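Local coordinates for immunity 23 family protein (Burkholderia dolosa AU0158, PDB 5FFP) that probably protects its own cell by neutralising the matching toxin of a contact-dependent growth inhibition system, as CdiI immunity proteins do, at residues Asn60-Ala65 against Asp95-Val100; Ala65-Ile70 against Arg77-Arg82; Ile112-Tyr117 against Ala121-Gly126. All blocks are in the same frame, centred on the assembly; numbering follows the deposited sequence.

Interaction 1. Residues Asn60-Ala65 against Asp95-Val100; sequences NTVEDA and DFTHLV
V62 meets the imidazole of H98 at its CE1 corner. The carbonyl oxygen V62 O lies 3.2 Å from H98 CE1, at the ring edge and in its plane, where the C-H can point to the oxygen; no conventional hydrogen bond joins the two segments. V62 CB adds a van der Waals contact at 3.6 Å from H98 CE1, and the methylene D64 CB comes within 4.1 Å of the same carbon. V62 also runs alongside T97, the two side chains pointing opposite ways: V62 CG1 sits 3.7 Å from T97 O and 4.1 Å from the methyl T97 CG2. With OG1 beside the T97 backbone N (chi1 -41°) and CG2 anti to it, the threonine turns its hydroxyl to D95 and its methyl to the valine. There an Asx turn shapes the loop: D95 OD1 accepts T97 N at 2.7 Å, nearly straight at 163°, and also T97 OG1 at 2.5 Å, the hydroxyl coming from above the carboxylate plane. One oxygen thus grips two donors and fixes T97 beside V62. The next shell holds the histidine and aspartate. H98 ND1 is hydrogen-bonded to L114 O, which probably helps fix the rotation of the ring, with CE1 left facing V62. D64 occupies the N-cap of helix 65-69, where D64 OD1 accepts L67 N, while D64 OD2 makes a long, weak ion pair with R82. Backbone bonds from V62 and D64 to E116, from H98 to L114 and from V100 to I112 lay both loops along strand 110-117, the outer strand of a three-stranded antiparallel sheet. L79 of helix 72-83 packs against H98; farther out, F96 and L99 pack on E92 and A91 of the second subunit.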
loop_
_atom_site.group_PDB
_atom_site.type_symbol
_atom_site.label_atom_id
_atom_site.label_comp_id
_atom_site.label_asym_id
_atom_site.label_seq_id
_atom_site.Cartn_x
_atom_site.Cartn_y
_atom_site.Cartn_z
ATOM N N ASN A 60 -1.801 4.997 -18.795
ATOM C CA ASN A 60 -2.299 3.624 -18.804
ATOM C C ASN A 60 -3.800 3.605 -18.737
ATOM O O ASN A 60 -4.418 4.524 -18.186
ATOM C CB ASN A 60 -1.785 2.842 -17.593
ATOM C CG ASN A 60 -0.277 2.825 -17.516
ATOM O OD1 ASN A 60 0.384 2.062 -18.221
ATOM N ND2 ASN A 60 0.281 3.666 -16.654
ATOM N N THR A 61 -4.373 2.519 -19.256
ATOM C CA THR A 61 -5.810 2.282 -19.180
ATOM C C THR A 61 -6.178 1.868 -17.769
ATOM O O THR A 61 -5.389 1.272 -17.050
ATOM C CB THR A 61 -6.291 1.201 -20.199
ATOM O OG1 THR A 61 -5.724 -0.089 -19.902
ATOM C CG2 THR A 61 -5.920 1.617 -21.637
ATOM N N VAL A 62 -7.381 2.208 -17.373
ATOM C CA VAL A 62 -7.882 1.832 -16.066
ATOM C C VAL A 62 -9.244 1.169 -16.285
ATOM O O VAL A 62 -10.247 1.511 -15.662
ATOM C CB VAL A 62 -7.866 3.043 -15.085
ATOM C CG1 VAL A 62 -6.429 3.463 -14.820
ATOM C CG2 VAL A 62 -8.659 4.245 -15.619
ATOM N N GLU A 63 -9.252 0.217 -17.221
ATOM C CA GLU A 63 -10.435 -0.577 -17.541
ATOM C C GLU A 63 -10.806 -1.446 -16.355
ATOM O O GLU A 63 -9.955 -2.159 -15.814
ATOM C CB GLU A 63 -10.144 -1.489 -18.743
ATOM C CG GLU A 63 -10.347 -0.856 -20.109
ATOM C CD GLU A 63 -11.758 -1.064 -20.638
ATOM O OE1 GLU A 63 -12.671 -1.242 -19.800
ATOM O OE2 GLU A 63 -11.956 -1.056 -21.882
ATOM N N ASP A 64 -12.064 -1.412 -15.946
ATOM C CA ASP A 64 -12.536 -2.390 -14.974
ATOM C C ASP A 64 -14.040 -2.571 -15.086
ATOM O O ASP A 64 -14.825 -1.702 -14.682
ATOM C CB ASP A 64 -12.130 -2.027 -13.545
ATOM C CG ASP A 64 -12.454 -3.128 -12.573
ATOM O OD1 ASP A 64 -13.634 -3.522 -12.525
ATOM O OD2 ASP A 64 -11.549 -3.597 -11.867
ATOM N N ALA A 65 -14.420 -3.722 -15.632
ATOM C CA ALA A 65 -15.792 -3.977 -16.039
ATOM C C ALA A 65 -16.704 -4.143 -14.842
ATOM O O ALA A 65 -17.843 -3.679 -14.846
ATOM C CB ALA A 65 -15.844 -5.214 -16.920
ATOM N N ASP A 95 -3.049 -0.302 -3.881
ATOM C CA ASP A 95 -3.381 -0.081 -5.283
ATOM C C ASP A 95 -3.994 1.305 -5.436
ATOM O O ASP A 95 -5.067 1.569 -4.899
ATOM C CB ASP A 95 -4.343 -1.191 -5.736
ATOM C CG ASP A 95 -5.016 -0.919 -7.080
ATOM O OD1 ASP A 95 -4.913 0.213 -7.611
ATOM O OD2 ASP A 95 -5.674 -1.850 -7.595
ATOM N N PHE A 96 -3.280 2.189 -6.132
ATOM C CA PHE A 96 -3.764 3.543 -6.428
ATOM C C PHE A 96 -4.029 3.750 -7.919
ATOM O O PHE A 96 -4.055 4.872 -8.405
ATOM C CB PHE A 96 -2.748 4.597 -5.950
ATOM C CG PHE A 96 -2.607 4.703 -4.456
ATOM C CD1 PHE A 96 -3.537 4.136 -3.580
ATOM C CD2 PHE A 96 -1.543 5.428 -3.921
ATOM C CE1 PHE A 96 -3.386 4.258 -2.205
ATOM C CE2 PHE A 96 -1.389 5.565 -2.540
ATOM C CZ PHE A 96 -2.313 4.973 -1.681
ATOM N N THR A 97 -4.247 2.667 -8.637
ATOM C CA THR A 97 -4.378 2.720 -10.088
ATOM C C THR A 97 -5.516 3.650 -10.506
ATOM O O THR A 97 -5.378 4.458 -11.414
ATOM C CB THR A 97 -4.679 1.316 -10.613
ATOM O OG1 THR A 97 -3.877 0.372 -9.905
ATOM C CG2 THR A 97 -4.374 1.201 -12.092
ATOM N N HIS A 98 -6.631 3.529 -9.797
ATOM C CA HIS A 98 -7.857 4.202 -10.155
ATOM C C HIS A 98 -8.035 5.558 -9.472
ATOM O O HIS A 98 -8.895 6.337 -9.860
ATOM C CB HIS A 98 -9.028 3.284 -9.833
ATOM C CG HIS A 98 -9.105 2.107 -10.737
ATOM N ND1 HIS A 98 -9.617 2.188 -12.007
ATOM C CD2 HIS A 98 -8.690 0.834 -10.577
ATOM C CE1 HIS A 98 -9.534 1.006 -12.587
ATOM N NE2 HIS A 98 -8.969 0.169 -11.740
ATOM N N LEU A 99 -7.200 5.851 -8.487
ATOM C CA LEU A 99 -7.300 7.097 -7.748
ATOM C C LEU A 99 -6.866 8.282 -8.590
ATOM O O LEU A 99 -5.779 8.259 -9.151
ATOM C CB LEU A 99 -6.417 7.017 -6.513
ATOM C CG LEU A 99 -6.460 8.241 -5.605
ATOM C CD1 LEU A 99 -7.871 8.458 -5.100
ATOM C CD2 LEU A 99 -5.506 8.019 -4.460
ATOM N N VAL A 100 -7.719 9.303 -8.700
ATOM C CA VAL A 100 -7.377 10.508 -9.454
ATOM C C VAL A 100 -7.559 11.818 -8.703
ATOM O O VAL A 100 -7.414 12.905 -9.314
ATOM C CB VAL A 100 -8.140 10.561 -10.789
ATOM C CG1 VAL A 100 -7.891 9.285 -11.587
ATOM C CG2 VAL A 100 -9.626 10.769 -10.570
#

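Interaction 2. Residues Ala65-Ile70 against Arg77-Arg82; sequences AELFHI and RELCNR
L67 pushes its two methyls into helix 72-83 and makes the close part of this contact. L67 CD1 lies 3.7 Å from L79 CD2 and sits over one face of the R82 guanidinium, 3.8 Å from R82 NH1. The other branch, L67 CD2, rests 3.8 Å from the methylene E78 CG, the two side chains crossing at about a right angle. The guanidinium is steadied chiefly from its own helix: R82 NE bonds E78 OE2 at 2.9 Å (161°), in the guanidinium plane and on the anti lone pair of the carboxylate, closing a salt bridge one turn apart. The bend of E78 at chi2 (50°) carries the carboxylate onward to R82. Outward the contact thins. The exposed E66 brings E66 OE1 only to 4.4 Å from R82 NH2, beyond salt-bridge distance, so the pair may attract but is not tied. The axes of segments 65-69 and 77-82 come no closer than 11.6 Å, their N-to-C directions 140° apart, and a single leucine does most of the bridging. Beneath, L67 rests on V115 and L79 on F113, so both helices cover one face of strand 110-117, and F68 makes a cation-pi contact with K122 of strand 120-127.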
loop_
_atom_site.group_PDB
_atom_site.type_symbol
_atom_site.label_atom_id
_atom_site.label_comp_id
_atom_site.label_asym_id
_atom_site.label_seq_id
_atom_site.Cartn_x
_atom_site.Cartn_y
_atom_site.Cartn_z
ATOM N N ALA A 65 -14.420 -3.722 -15.632
ATOM C CA ALA A 65 -15.792 -3.977 -16.039
ATOM C C ALA A 65 -16.704 -4.143 -14.842
ATOM O O ALA A 65 -17.843 -3.679 -14.846
ATOM C CB ALA A 65 -15.844 -5.214 -16.920
ATOM N N GLU A 66 -16.199 -4.790 -13.806
ATOM C CA GLU A 66 -17.006 -5.044 -12.630
ATOM C C GLU A 66 -17.382 -3.716 -11.989
ATOM O O GLU A 66 -18.566 -3.408 -11.815
ATOM C CB GLU A 66 -16.237 -5.927 -11.643
ATOM C CG GLU A 66 -17.104 -6.564 -10.562
ATOM C CD GLU A 66 -16.494 -6.479 -9.167
ATOM O OE1 GLU A 66 -15.337 -6.004 -9.008
ATOM O OE2 GLU A 66 -17.191 -6.871 -8.207
ATOM N N LEU A 67 -16.357 -2.913 -11.699
ATOM C CA LEU A 67 -16.515 -1.661 -10.958
ATOM C C LEU A 67 -17.368 -0.668 -11.724
ATOM O O LEU A 67 -18.076 0.151 -11.118
ATOM C CB LEU A 67 -15.148 -1.031 -10.672
ATOM C CG LEU A 67 -14.227 -1.824 -9.736
ATOM C CD1 LEU A 67 -12.808 -1.266 -9.766
ATOM C CD2 LEU A 67 -14.793 -1.825 -8.320
ATOM N N PHE A 68 -17.265 -0.716 -13.051
ATOM C CA PHE A 68 -18.117 0.108 -13.904
ATOM C C PHE A 68 -19.587 -0.218 -13.687
ATOM O O PHE A 68 -20.403 0.686 -13.527
ATOM C CB PHE A 68 -17.762 -0.062 -15.385
ATOM C CG PHE A 68 -18.270 1.049 -16.238
ATOM C CD1 PHE A 68 -19.596 1.075 -16.640
ATOM C CD2 PHE A 68 -17.441 2.096 -16.602
ATOM C CE1 PHE A 68 -20.087 2.113 -17.404
ATOM C CE2 PHE A 68 -17.920 3.144 -17.365
ATOM C CZ PHE A 68 -19.250 3.149 -17.768
ATOM N N HIS A 69 -19.912 -1.508 -13.656
ATOM C CA HIS A 69 -21.306 -1.953 -13.698
ATOM C C HIS A 69 -21.980 -2.169 -12.346
ATOM O O HIS A 69 -23.202 -2.305 -12.293
ATOM C CB HIS A 69 -21.436 -3.216 -14.563
ATOM C CG HIS A 69 -21.295 -2.936 -16.026
ATOM N ND1 HIS A 69 -20.199 -3.328 -16.762
ATOM C CD2 HIS A 69 -22.093 -2.246 -16.877
ATOM C CE1 HIS A 69 -20.338 -2.916 -18.010
ATOM N NE2 HIS A 69 -21.478 -2.255 -18.105
ATOM N N ILE A 70 -21.217 -2.186 -11.259
ATOM C CA ILE A 70 -21.819 -2.393 -9.943
ATOM C C ILE A 70 -22.260 -1.044 -9.378
ATOM O O ILE A 70 -22.187 -0.036 -10.058
ATOM C CB ILE A 70 -20.885 -3.173 -8.987
ATOM C CG1 ILE A 70 -19.633 -2.362 -8.647
ATOM C CG2 ILE A 70 -20.504 -4.521 -9.597
ATOM C CD1 ILE A 70 -18.697 -3.082 -7.705
ATOM N N ARG A 77 -16.348 1.282 -2.023
ATOM C CA ARG A 77 -15.859 0.457 -0.920
ATOM C C ARG A 77 -14.762 -0.473 -1.393
ATOM O O ARG A 77 -13.762 -0.644 -0.720
ATOM C CB ARG A 77 -16.990 -0.378 -0.326
ATOM C CG ARG A 77 -16.591 -1.149 0.923
ATOM C CD ARG A 77 -17.807 -1.560 1.749
ATOM N NE ARG A 77 -18.729 -2.403 0.982
ATOM C CZ ARG A 77 -19.929 -2.039 0.520
ATOM N NH1 ARG A 77 -20.411 -0.815 0.736
ATOM N NH2 ARG A 77 -20.660 -2.912 -0.165
ATOM N N GLU A 78 -14.963 -1.084 -2.552
ATOM C CA GLU A 78 -13.963 -1.969 -3.134
ATOM C C GLU A 78 -12.686 -1.196 -3.525
ATOM O O GLU A 78 -11.580 -1.719 -3.432
ATOM C CB GLU A 78 -14.567 -2.711 -4.337
ATOM C CG GLU A 78 -13.607 -3.553 -5.181
ATOM C CD GLU A 78 -12.738 -4.497 -4.366
ATOM O OE1 GLU A 78 -13.224 -5.051 -3.351
ATOM O OE2 GLU A 78 -11.550 -4.683 -4.740
ATOM N N LEU A 79 -12.835 0.046 -3.965
ATOM C CA LEU A 79 -11.685 0.826 -4.419
ATOM C C LEU A 79 -10.862 1.330 -3.240
ATOM O O LEU A 79 -9.629 1.416 -3.310
ATOM C CB LEU A 79 -12.168 1.988 -5.276
ATOM C CG LEU A 79 -12.593 1.551 -6.680
ATOM C CD1 LEU A 79 -13.565 2.559 -7.281
ATOM C CD2 LEU A 79 -11.367 1.373 -7.564
ATOM N N CYS A 80 -11.577 1.676 -2.166
ATOM C CA CYS A 80 -10.985 2.024 -0.882
ATOM C C CYS A 80 -10.356 0.791 -0.208
ATOM O O CYS A 80 -9.396 0.919 0.543
ATOM C CB CYS A 80 -12.047 2.657 0.023
ATOM S SG CYS A 80 -12.646 4.262 -0.569
ATOM N N ASN A 81 -10.911 -0.393 -0.458
ATOM C CA ASN A 81 -10.265 -1.641 -0.060
ATOM C C ASN A 81 -8.928 -1.841 -0.736
ATOM O O ASN A 81 -7.976 -2.247 -0.095
ATOM C CB ASN A 81 -11.133 -2.852 -0.379
ATOM C CG ASN A 81 -11.812 -3.410 0.839
ATOM O OD1 ASN A 81 -11.437 -4.476 1.337
ATOM N ND2 ASN A 81 -12.795 -2.680 1.355
ATOM N N ARG A 82 -8.866 -1.572 -2.035
ATOM C CA ARG A 82 -7.639 -1.781 -2.795
ATOM C C ARG A 82 -6.560 -0.801 -2.394
ATOM O O ARG A 82 -5.381 -1.159 -2.340
ATOM C CB ARG A 82 -7.902 -1.653 -4.289
ATOM C CG ARG A 82 -8.644 -2.835 -4.876
ATOM C CD ARG A 82 -8.831 -2.701 -6.387
ATOM N NE ARG A 82 -9.859 -3.626 -6.872
ATOM C CZ ARG A 82 -10.208 -3.798 -8.140
ATOM N NH1 ARG A 82 -9.609 -3.116 -9.107
ATOM N NH2 ARG A 82 -11.165 -4.658 -8.436
#

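Interaction 3. Residues Ile112-Tyr117 against Ala121-Gly126; sequences IFLVEY and AKLIYG
I112 turns CG1 anti to its carbonyl carbon (chi1 -63°), laying it 3.8 Å from Y125 CB, while CG2, anti to the backbone N, comes to 3.9 Å from L123 CD2. L114 takes the other choice, CG anti to the backbone N (chi1 -166°), and this swings L114 CD1 towards the partner strand, 3.9 Å from L123 CD2. L123 CD2 thus packs against both I112 and L114 of the opposing strand, and A121 CB continues the same face, 4.1 Å from E116 CG. On the reverse face V115 CG2 touches I124 CD1 at 4.2 Å, and the ring of F113 sets an edge near I124 O. The backbones form a regular antiparallel hairpin ladder. F113 and I124 make one hydrogen-bonded pair, with F113 N to I124 O at 2.7 Å and I124 N to F113 O returning the bond; V115 and K122 make the next, K122 N reaching V115 O at 2.7 Å and V115 N bonding K122 O in return. The non-hydrogen-bonded pairs between and beyond them, I112 with Y125, L114 with L123 and E116 with A121, are accompanied by CA-H...O contacts such as L123 CA to F113 O, 3.2 Å. Most of these residues are buried, yet Y125 leads its ring away, and the extended K122 chain carries its ammonium to a salt bridge with E136. The hairpin is the first two strands of a three-stranded antiparallel sheet completed by strand 135-140, through a backbone hydrogen bond between A121 and L139. Helices 65-69 and 72-83 cover the face of F113, V115 and I124, through L67, F68, A75 and L79, whereas I112, L123 and Y125 pack on M33 of strand 26-33.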
loop_
_atom_site.group_PDB
_atom_site.type_symbol
_atom_site.label_atom_id
_atom_site.label_comp_id
_atom_site.label_asym_id
_atom_site.label_seq_id
_atom_site.Cartn_x
_atom_site.Cartn_y
_atom_site.Cartn_z
ATOM N N ILE A 112 -11.410 9.933 -5.178
ATOM C CA ILE A 112 -12.081 10.060 -6.450
ATOM C C ILE A 112 -11.392 9.160 -7.432
ATOM O O ILE A 112 -10.189 9.306 -7.664
ATOM C CB ILE A 112 -12.023 11.515 -6.936
ATOM C CG1 ILE A 112 -12.787 12.417 -5.956
ATOM C CG2 ILE A 112 -12.622 11.632 -8.333
ATOM C CD1 ILE A 112 -12.347 13.853 -6.032
ATOM N N PHE A 113 -12.151 8.230 -8.009
ATOM C CA PHE A 113 -11.559 7.168 -8.787
ATOM C C PHE A 113 -12.043 7.226 -10.223
ATOM O O PHE A 113 -13.172 7.630 -10.478
ATOM C CB PHE A 113 -11.904 5.808 -8.175
ATOM C CG PHE A 113 -11.439 5.627 -6.742
ATOM C CD1 PHE A 113 -10.138 5.216 -6.453
ATOM C CD2 PHE A 113 -12.323 5.812 -5.690
ATOM C CE1 PHE A 113 -9.714 5.032 -5.145
ATOM C CE2 PHE A 113 -11.919 5.623 -4.378
ATOM C CZ PHE A 113 -10.610 5.228 -4.102
ATOM N N LEU A 114 -11.181 6.824 -11.154
ATOM C CA LEU A 114 -11.538 6.689 -12.547
ATOM C C LEU A 114 -11.649 5.198 -12.915
ATOM O O LEU A 114 -10.703 4.427 -12.697
ATOM C CB LEU A 114 -10.473 7.340 -13.407
ATOM C CG LEU A 114 -10.824 7.602 -14.877
ATOM C CD1 LEU A 114 -12.013 8.533 -15.003
ATOM C CD2 LEU A 114 -9.629 8.188 -15.613
ATOM N N VAL A 115 -12.792 4.799 -13.478
ATOM C CA VAL A 115 -12.967 3.457 -14.054
ATOM C C VAL A 115 -13.439 3.604 -15.503
ATOM O O VAL A 115 -14.422 4.298 -15.778
ATOM C CB VAL A 115 -14.036 2.650 -13.282
ATOM C CG1 VAL A 115 -14.318 1.320 -13.969
ATOM C CG2 VAL A 115 -13.628 2.424 -11.834
ATOM N N GLU A 116 -12.754 2.936 -16.427
ATOM C CA GLU A 116 -13.102 3.014 -17.835
ATOM C C GLU A 116 -13.808 1.721 -18.262
ATOM O O GLU A 116 -13.593 0.671 -17.660
ATOM C CB GLU A 116 -11.850 3.235 -18.690
ATOM C CG GLU A 116 -11.132 4.554 -18.434
ATOM C CD GLU A 116 -9.853 4.675 -19.271
ATOM O OE1 GLU A 116 -9.447 3.659 -19.875
ATOM O OE2 GLU A 116 -9.263 5.767 -19.362
ATOM N N TYR A 117 -14.680 1.821 -19.271
ATOM C CA TYR A 117 -15.266 0.663 -19.901
ATOM C C TYR A 117 -15.457 0.937 -21.378
ATOM O O TYR A 117 -16.202 1.840 -21.756
ATOM C CB TYR A 117 -16.611 0.268 -19.277
ATOM C CG TYR A 117 -17.228 -0.956 -19.946
ATOM C CD1 TYR A 117 -16.804 -2.234 -19.611
ATOM C CD2 TYR A 117 -18.217 -0.828 -20.922
ATOM C CE1 TYR A 117 -17.346 -3.356 -20.221
ATOM C CE2 TYR A 117 -18.770 -1.943 -21.544
ATOM C CZ TYR A 117 -18.331 -3.206 -21.185
ATOM O OH TYR A 117 -18.860 -4.324 -21.762
ATOM N N ALA A 121 -16.489 6.153 -19.320
ATOM C CA ALA A 121 -15.738 6.157 -18.064
ATOM C C ALA A 121 -16.591 6.677 -16.933
ATOM O O ALA A 121 -17.566 7.380 -17.156
ATOM C CB ALA A 121 -14.460 6.965 -18.192
ATOM N N LYS A 122 -16.216 6.321 -15.719
ATOM C CA LYS A 122 -16.906 6.772 -14.524
ATOM C C LYS A 122 -15.925 7.383 -13.532
ATOM O O LYS A 122 -14.902 6.783 -13.220
ATOM C CB LYS A 122 -17.593 5.602 -13.843
ATOM C CG LYS A 122 -18.918 5.253 -14.447
ATOM C CD LYS A 122 -19.537 4.085 -13.726
ATOM C CE LYS A 122 -20.893 3.797 -14.333
ATOM N NZ LYS A 122 -21.560 2.608 -13.736
ATOM N N LEU A 123 -16.236 8.575 -13.051
ATOM C CA LEU A 123 -15.648 9.063 -11.824
ATOM C C LEU A 123 -16.511 8.560 -10.704
ATOM O O LEU A 123 -17.727 8.739 -10.723
ATOM C CB LEU A 123 -15.622 10.573 -11.771
ATOM C CG LEU A 123 -14.546 11.265 -12.584
ATOM C CD1 LEU A 123 -14.734 12.761 -12.443
ATOM C CD2 LEU A 123 -13.169 10.842 -12.098
ATOM N N ILE A 124 -15.879 7.924 -9.731
ATOM C CA ILE A 124 -16.577 7.389 -8.579
ATOM C C ILE A 124 -15.926 8.045 -7.372
ATOM O O ILE A 124 -14.733 7.898 -7.157
ATOM C CB ILE A 124 -16.430 5.845 -8.524
ATOM C CG1 ILE A 124 -16.891 5.245 -9.861
ATOM C CG2 ILE A 124 -17.182 5.255 -7.320
ATOM C CD1 ILE A 124 -17.049 3.733 -9.882
ATOM N N TYR A 125 -16.720 8.748 -6.588
ATOM C CA TYR A 125 -16.220 9.610 -5.539
ATOM C C TYR A 125 -17.038 9.426 -4.280
ATOM O O TYR A 125 -18.208 9.010 -4.314
ATOM C CB TYR A 125 -16.333 11.061 -5.980
ATOM C CG TYR A 125 -17.767 11.486 -6.287
ATOM C CD1 TYR A 125 -18.602 11.958 -5.271
ATOM C CD2 TYR A 125 -18.285 11.413 -7.586
ATOM C CE1 TYR A 125 -19.899 12.325 -5.531
ATOM C CE2 TYR A 125 -19.594 11.794 -7.850
ATOM C CZ TYR A 125 -20.396 12.230 -6.816
ATOM O OH TYR A 125 -21.694 12.615 -7.030
ATOM N N GLY A 126 -16.409 9.738 -3.164
ATOM C CA GLY A 126 -17.076 9.800 -1.868
ATOM C C GLY A 126 -16.132 10.453 -0.874
ATOM O O GLY A 126 -15.017 10.827 -1.220
#

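All three contacts converge on strand 110-117. Interaction 3 is the most buried of the three: a hairpin held by paired backbone hydrogen bonds and branched apolar side chains. Interaction 1 lines the strand's outer edge with two loops that touch each other mainly through one valine and one histidine, without a hydrogen bond between them. Interaction 2 lies farther out, its centre about 15 Å from the centre of the chain, where a leucine joins two helices beside charged side chains at the partly exposed border. A65 belongs to interactions 1 and 2, and interaction 2 is nested within the loop that interaction 1 closes; a probable hydrogen bond from D95 N to R82 O links them again.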